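Local coordinates for protein interferon gamma (Paralichthys olivaceus, PDB 6F1E) that acts as a homodimeric cytokine that binds the interferon gamma receptor chain 1 and activates macrophages and neutrophils, at residues A[95-98]-A[99-103]; A[106-109]-A[110-113]. All coordinates share one frame; numbering follows the deposited sequence.

Contact 1 (A[95-98]-A[99-103]); sequences YILK and KVQEL
Lys-99 lays its aliphatic part over one face of the Tyr-95 ring, a CH-pi contact in which CG sits 3.9 Å from the centroid of that ring and toward its rim, on the hydroxyl side. Their closest side-chain pair is Lys-99 CG and Tyr-95 CZ at 3.5 Å, and the next methylene, CD, touches CE1 and OH. Two successive bends in the lysine, at chi2 (-54°) and chi3 (-71°), then carry its amine off the ring and on to Glu-102, where NZ forms a salt bridge with OE1 of 3.2 Å, entering nearly along the C-O bond. The other carboxylate oxygen, OE2, lies against the chain of Lys-98, 3.3 Å from its CD; the Lys-98 amine stops at 4.2 Å from OE2, beyond a salt bridge, yet near enough that both lysines probably stabilise the negative charge. On another side of the helix the flat amide of Gln-101 lies across Leu-97, its CD 3.8 Å from the leucine CG, while its NE2 is hydrogen-bonded to Glu-56.

Behind these side chains stands a regular alpha-helical ladder, each amide reaching four residues back; Gln-101 N to Leu-97 O, at 2.9 Å, is nearly straight (172°). That four-residue spacing brings Lys-99 to Tyr-95 and Glu-102 to Lys-98.

The stretch belongs to helix 89-107 of the interferon fold. Tyr-95 and Ile-96 rest on helix 5-17 through Thr-10, and Leu-97 packs on Ile-59 and Leu-63 of helix 41-64. Ile-96 also meets Leu-139 of the second subunit, and Leu-103 packs on Tyr-143 of that subunit, so this helix contacts both its own chain's helices and the dimer partner.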
ATOM      1  N   TYR A  95      26.143  -3.616   3.697  1.00 51.48           N
ATOM      2  CA  TYR A  95      26.056  -4.947   3.081  1.00 54.67           C
ATOM      3  C   TYR A  95      24.603  -5.446   3.096  1.00 57.38           C
ATOM      4  O   TYR A  95      24.104  -5.992   2.099  1.00 65.08           O
ATOM      5  CB  TYR A  95      27.027  -5.961   3.716  1.00 51.23           C
ATOM      6  CG  TYR A  95      26.772  -7.401   3.273  1.00 52.24           C
ATOM      7  CD1 TYR A  95      27.324  -7.928   2.105  1.00 53.62           C
ATOM      8  CD2 TYR A  95      25.962  -8.232   4.038  1.00 53.78           C
ATOM      9  CE1 TYR A  95      27.073  -9.258   1.726  1.00 55.04           C
ATOM     10  CE2 TYR A  95      25.702  -9.549   3.678  1.00 49.41           C
ATOM     11  CZ  TYR A  95      26.236 -10.058   2.531  1.00 55.00           C
ATOM     12  OH  TYR A  95      25.896 -11.371   2.233  1.00 60.60           O
ATOM     13  N   ILE A  96      23.931  -5.248   4.220  1.00 62.39           N
ATOM     14  CA  ILE A  96      22.563  -5.760   4.413  1.00 61.97           C
ATOM     15  C   ILE A  96      21.583  -4.953   3.501  1.00 59.94           C
ATOM     16  O   ILE A  96      20.699  -5.527   2.817  1.00 50.64           O
ATOM     17  CB  ILE A  96      22.243  -5.902   5.950  1.00 61.28           C
ATOM     18  CG1 ILE A  96      21.823  -7.324   6.262  1.00 68.47           C
ATOM     19  CG2 ILE A  96      21.212  -4.948   6.485  1.00 69.84           C
ATOM     20  CD1 ILE A  96      22.988  -8.285   6.242  1.00 69.89           C
ATOM     21  N   LEU A  97      21.813  -3.647   3.391  1.00 52.38           N
ATOM     22  CA  LEU A  97      21.116  -2.850   2.387  1.00 52.69           C
ATOM     23  C   LEU A  97      21.265  -3.397   0.960  1.00 53.01           C
ATOM     24  O   LEU A  97      20.272  -3.577   0.236  1.00 60.43           O
ATOM     25  CB  LEU A  97      21.612  -1.422   2.430  1.00 52.43           C
ATOM     26  CG  LEU A  97      20.970  -0.489   1.422  1.00 53.98           C
ATOM     27  CD1 LEU A  97      19.466  -0.550   1.550  1.00 56.05           C
ATOM     28  CD2 LEU A  97      21.464   0.911   1.713  1.00 54.15           C
ATOM     29  N   LYS A  98      22.495  -3.680   0.562  1.00 52.88           N
ATOM     30  CA  LYS A  98      22.783  -4.193  -0.794  1.00 55.61           C
ATOM     31  C   LYS A  98      22.039  -5.488  -1.073  1.00 55.21           C
ATOM     32  O   LYS A  98      21.382  -5.610  -2.089  1.00 56.93           O
ATOM     33  CB  LYS A  98      24.291  -4.434  -0.973  1.00 56.74           C
ATOM     34  CG  LYS A  98      24.656  -5.124  -2.265  1.00 60.42           C
ATOM     35  CD  LYS A  98      26.159  -5.314  -2.402  1.00 67.53           C
ATOM     36  CE  LYS A  98      26.619  -6.655  -1.822  1.00 76.70           C
ATOM     37  NZ  LYS A  98      27.882  -7.152  -2.451  1.00 81.67           N
ATOM     38  N   LYS A  99      22.128  -6.462  -0.174  1.00 52.43           N
ATOM     39  CA  LYS A  99      21.488  -7.742  -0.447  1.00 52.03           C
ATOM     40  C   LYS A  99      19.964  -7.605  -0.602  1.00 54.36           C
ATOM     41  O   LYS A  99      19.366  -8.352  -1.376  1.00 56.80           O
ATOM     42  CB  LYS A  99      21.842  -8.800   0.622  1.00 56.70           C
ATOM     43  CG  LYS A  99      23.326  -9.154   0.777  1.00 58.57           C
ATOM     44  CD  LYS A  99      24.056  -9.595  -0.513  1.00 61.86           C
ATOM     45  CE  LYS A  99      23.660 -10.974  -1.036  1.00 65.02           C
ATOM     46  NZ  LYS A  99      23.968 -11.131  -2.500  1.00 68.73           N
ATOM     47  N   VAL A 100      19.348  -6.656   0.117  1.00 55.41           N
ATOM     48  CA  VAL A 100      17.900  -6.428   0.034  1.00 51.59           C
ATOM     49  C   VAL A 100      17.560  -5.726  -1.278  1.00 50.10           C
ATOM     50  O   VAL A 100      16.699  -6.188  -2.008  1.00 48.67           O
ATOM     51  CB  VAL A 100      17.371  -5.579   1.212  1.00 57.86           C
ATOM     52  CG1 VAL A 100      15.881  -5.293   1.039  1.00 56.98           C
ATOM     53  CG2 VAL A 100      17.618  -6.268   2.556  1.00 58.90           C
ATOM     54  N   GLN A 101      18.244  -4.628  -1.583  1.00 48.80           N
ATOM     55  CA  GLN A 101      18.107  -3.983  -2.883  1.00 50.33           C
ATOM     56  C   GLN A 101      18.207  -4.987  -4.025  1.00 54.78           C
ATOM     57  O   GLN A 101      17.323  -5.050  -4.895  1.00 59.36           O
ATOM     58  CB  GLN A 101      19.165  -2.933  -3.064  1.00 53.53           C
ATOM     59  CG  GLN A 101      18.900  -1.709  -2.218  1.00 65.24           C
ATOM     60  CD  GLN A 101      20.014  -0.678  -2.272  1.00 77.62           C
ATOM     61  OE1 GLN A 101      21.215  -1.015  -2.310  1.00 78.76           O
ATOM     62  NE2 GLN A 101      19.624   0.598  -2.256  1.00 79.09           N
ATOM     63  N   GLU A 102      19.262  -5.791  -4.005  1.00 53.01           N
ATOM     64  CA  GLU A 102      19.484  -6.786  -5.074  1.00 56.81           C
ATOM     65  C   GLU A 102      18.335  -7.803  -5.188  1.00 51.01           C
ATOM     66  O   GLU A 102      17.925  -8.164  -6.301  1.00 53.04           O
ATOM     67  CB  GLU A 102      20.829  -7.537  -4.883  1.00 54.87           C
ATOM     68  CG  GLU A 102      22.058  -6.639  -5.043  1.00 53.85           C
ATOM     69  CD  GLU A 102      23.364  -7.347  -4.686  1.00 60.43           C
ATOM     70  OE1 GLU A 102      23.334  -8.555  -4.244  1.00 54.48           O
ATOM     71  OE2 GLU A 102      24.423  -6.672  -4.867  1.00 59.34           O
ATOM     72  N   LEU A 103      17.818  -8.265  -4.056  1.00 46.79           N
ATOM     73  CA  LEU A 103      16.741  -9.259  -4.091  1.00 49.86           C
ATOM     74  C   LEU A 103      15.456  -8.618  -4.664  1.00 51.42           C
ATOM     75  O   LEU A 103      14.719  -9.217  -5.473  1.00 54.71           O
ATOM     76  CB  LEU A 103      16.504  -9.832  -2.696  1.00 46.34           C
ATOM     77  CG  LEU A 103      15.435 -10.920  -2.562  1.00 48.67           C
ATOM     78  CD1 LEU A 103      15.646 -12.099  -3.486  1.00 55.51           C
ATOM     79  CD2 LEU A 103      15.469 -11.448  -1.162  1.00 49.48           C
TER

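Contact 2 (A[106-109]-A[110-113]); sequences NRFK and EQSK
Ser-112 turns its hydroxyl back beside its own backbone N (chi1 -79°), which carries OG to the carbonyl oxygen of Phe-108, and Gln-111 folds at chi2 (77°) to bring its amide oxygen beside the backbone of Phe-108. Phe-108 O thus takes two hydrogen bonds from one residue: OG of Ser-112 arrives almost in line with the C=O bond at 3.0 Å, while Ser-112 N, at 3.1 Å, comes from well above the carbonyl plane. Gln-111 OE1 ends 3.4 Å from Phe-108 CA and obliquely beside the phenyl ring, with the amide and ring planes 67° apart.

Phe-108 has left helical geometry and is both the first residue past helix 89-107 and the N-cap residue of helix 109-122. The break is one residue long, and the new helix starts at once: Lys-113 N donates to Lys-109 O at 3.1 Å, a somewhat bent bond. Lys-109, Glu-110 and Lys-113 are exposed along the outer side of this turn.

Inward, the Phe-108 ring is buried against Met-45, Met-48 and Leu-52 of helix 41-64, and Gln-111 also touches Met-45. The second subunit closes in as well, its Ser-150 packing on Phe-108 and its Asn-151 on Arg-107.

The break joins a buried hydrophobic ring to a polar cluster: Phe-108 O takes its two bonds from Ser-112, in the first turn of the next helix, and a weak hydrogen bond between Arg-104 NH2 and Ser-112 OG links that same hydroxyl back to the preceding helix.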
ATOM      1  N   ASN A 106      15.982  -7.997  -8.467  1.00 54.60           N
ATOM      2  CA  ASN A 106      16.066  -9.208  -9.287  1.00 55.09           C
ATOM      3  C   ASN A 106      14.812 -10.085  -9.171  1.00 56.47           C
ATOM      4  O   ASN A 106      14.553 -10.878 -10.062  1.00 56.47           O
ATOM      5  CB  ASN A 106      17.369 -10.015  -8.989  1.00 52.23           C
ATOM      6  CG  ASN A 106      18.655  -9.178  -9.191  1.00 54.16           C
ATOM      7  OD1 ASN A 106      18.680  -8.200  -9.953  1.00 59.14           O
ATOM      8  ND2 ASN A 106      19.717  -9.563  -8.512  1.00 46.42           N
ATOM      9  N   ARG A 107      14.029  -9.988  -8.098  1.00 59.30           N
ATOM     10  CA  ARG A 107      12.857 -10.898  -7.987  1.00 62.47           C
ATOM     11  C   ARG A 107      11.489 -10.242  -7.740  1.00 63.20           C
ATOM     12  O   ARG A 107      10.463 -10.931  -7.821  1.00 60.86           O
ATOM     13  CB  ARG A 107      13.138 -11.991  -6.936  1.00 65.00           C
ATOM     14  CG  ARG A 107      14.308 -12.911  -7.269  1.00 68.35           C
ATOM     15  CD  ARG A 107      13.926 -13.893  -8.362  1.00 71.69           C
ATOM     16  NE  ARG A 107      15.070 -14.511  -9.022  1.00 85.42           N
ATOM     17  CZ  ARG A 107      15.818 -15.508  -8.540  1.00 76.29           C
ATOM     18  NH1 ARG A 107      15.591 -16.039  -7.339  1.00 77.78           N
ATOM     19  NH2 ARG A 107      16.815 -15.972  -9.282  1.00 71.08           N
ATOM     20  N   PHE A 108      11.478  -8.931  -7.487  1.00 58.11           N
ATOM     21  CA  PHE A 108      10.290  -8.213  -7.059  1.00 60.48           C
ATOM     22  C   PHE A 108      10.046  -6.944  -7.897  1.00 65.47           C
ATOM     23  O   PHE A 108       9.790  -5.866  -7.352  1.00 72.24           O
ATOM     24  CB  PHE A 108      10.418  -7.930  -5.531  1.00 54.26           C
ATOM     25  CG  PHE A 108      10.287  -9.189  -4.675  1.00 55.85           C
ATOM     26  CD1 PHE A 108       9.033  -9.645  -4.261  1.00 50.83           C
ATOM     27  CD2 PHE A 108      11.421  -9.947  -4.322  1.00 53.86           C
ATOM     28  CE1 PHE A 108       8.898 -10.818  -3.512  1.00 51.65           C
ATOM     29  CE2 PHE A 108      11.292 -11.112  -3.562  1.00 53.03           C
ATOM     30  CZ  PHE A 108      10.023 -11.555  -3.164  1.00 51.92           C
ATOM     31  N   LYS A 109      10.136  -7.065  -9.222  1.00 78.27           N
ATOM     32  CA  LYS A 109      10.051  -5.880 -10.131  1.00 85.62           C
ATOM     33  C   LYS A 109       8.593  -5.524 -10.351  1.00 73.90           C
ATOM     34  O   LYS A 109       8.205  -4.361 -10.263  1.00 63.44           O
ATOM     35  CB  LYS A 109      10.682  -6.124 -11.541  1.00102.11           C
ATOM     36  CG  LYS A 109      12.171  -5.812 -11.792  1.00114.47           C
ATOM     37  CD  LYS A 109      12.806  -4.720 -10.918  1.00121.80           C
ATOM     38  CE  LYS A 109      12.157  -3.339 -11.010  1.00120.52           C
ATOM     39  NZ  LYS A 109      12.636  -2.452  -9.908  1.00112.35           N
ATOM     40  N   GLU A 110       7.840  -6.566 -10.697  1.00 69.89           N
ATOM     41  CA  GLU A 110       6.390  -6.564 -10.916  1.00 70.65           C
ATOM     42  C   GLU A 110       5.698  -6.029  -9.657  1.00 72.01           C
ATOM     43  O   GLU A 110       4.807  -5.175  -9.735  1.00 67.62           O
ATOM     44  CB  GLU A 110       5.994  -8.031 -11.204  1.00 83.51           C
ATOM     45  CG  GLU A 110       4.605  -8.364 -11.735  1.00 94.92           C
ATOM     46  CD  GLU A 110       4.549  -9.803 -12.276  1.00103.63           C
ATOM     47  OE1 GLU A 110       5.202 -10.066 -13.307  1.00117.06           O
ATOM     48  OE2 GLU A 110       3.884 -10.684 -11.680  1.00 97.55           O
ATOM     49  N   GLN A 111       6.168  -6.496  -8.495  1.00 65.91           N
ATOM     50  CA  GLN A 111       5.550  -6.185  -7.232  1.00 57.97           C
ATOM     51  C   GLN A 111       5.875  -4.755  -6.827  1.00 64.81           C
ATOM     52  O   GLN A 111       5.007  -4.038  -6.354  1.00 75.65           O
ATOM     53  CB  GLN A 111       5.991  -7.155  -6.168  1.00 53.58           C
ATOM     54  CG  GLN A 111       5.421  -8.560  -6.317  1.00 59.41           C
ATOM     55  CD  GLN A 111       6.086  -9.425  -7.382  1.00 59.00           C
ATOM     56  OE1 GLN A 111       7.136  -9.085  -7.932  1.00 70.06           O
ATOM     57  NE2 GLN A 111       5.471 -10.555  -7.675  1.00 53.27           N
ATOM     58  N   SER A 112       7.121  -4.336  -7.000  1.00 62.19           N
ATOM     59  CA  SER A 112       7.501  -2.946  -6.737  1.00 63.93           C
ATOM     60  C   SER A 112       6.683  -1.934  -7.554  1.00 67.19           C
ATOM     61  O   SER A 112       6.409  -0.812  -7.075  1.00 62.01           O
ATOM     62  CB  SER A 112       8.994  -2.729  -7.047  1.00 67.93           C
ATOM     63  OG  SER A 112       9.810  -3.214  -6.007  1.00 64.72           O
ATOM     64  N   LYS A 113       6.329  -2.339  -8.779  1.00 62.71           N
ATOM     65  CA  LYS A 113       5.602  -1.498  -9.735  1.00 71.16           C
ATOM     66  C   LYS A 113       4.211  -1.207  -9.188  1.00 68.66           C
ATOM     67  O   LYS A 113       3.807  -0.037  -9.063  1.00 67.91           O
ATOM     68  CB  LYS A 113       5.493  -2.220 -11.101  1.00 79.96           C
ATOM     69  CG  LYS A 113       5.344  -1.328 -12.335  1.00 95.16           C
ATOM     70  CD  LYS A 113       5.546  -2.137 -13.631  1.00108.38           C
ATOM     71  CE  LYS A 113       7.026  -2.429 -13.946  1.00110.45           C
ATOM     72  NZ  LYS A 113       7.280  -3.788 -14.518  1.00101.26           N
TER

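Overall arrangement
Helices 5-17 and 41-64, both earlier in the chain, later serve as packing partners. Contact 1 then falls within helix 89-107; it closes no loop, being successive turns of one helix. Contact 2 follows in series, where that helix breaks and helix 109-122 begins, so the two neither nest nor cross. Their centres are 14 Å apart, yet they touch: Leu-103 O lies 3.6 Å from Phe-108 CD2. Contact 1 faces helices 5-17 and 41-64, whereas contact 2 packs its phenylalanine on helix 41-64. Both also meet the second subunit, so both contacts take part in the homodimer interface.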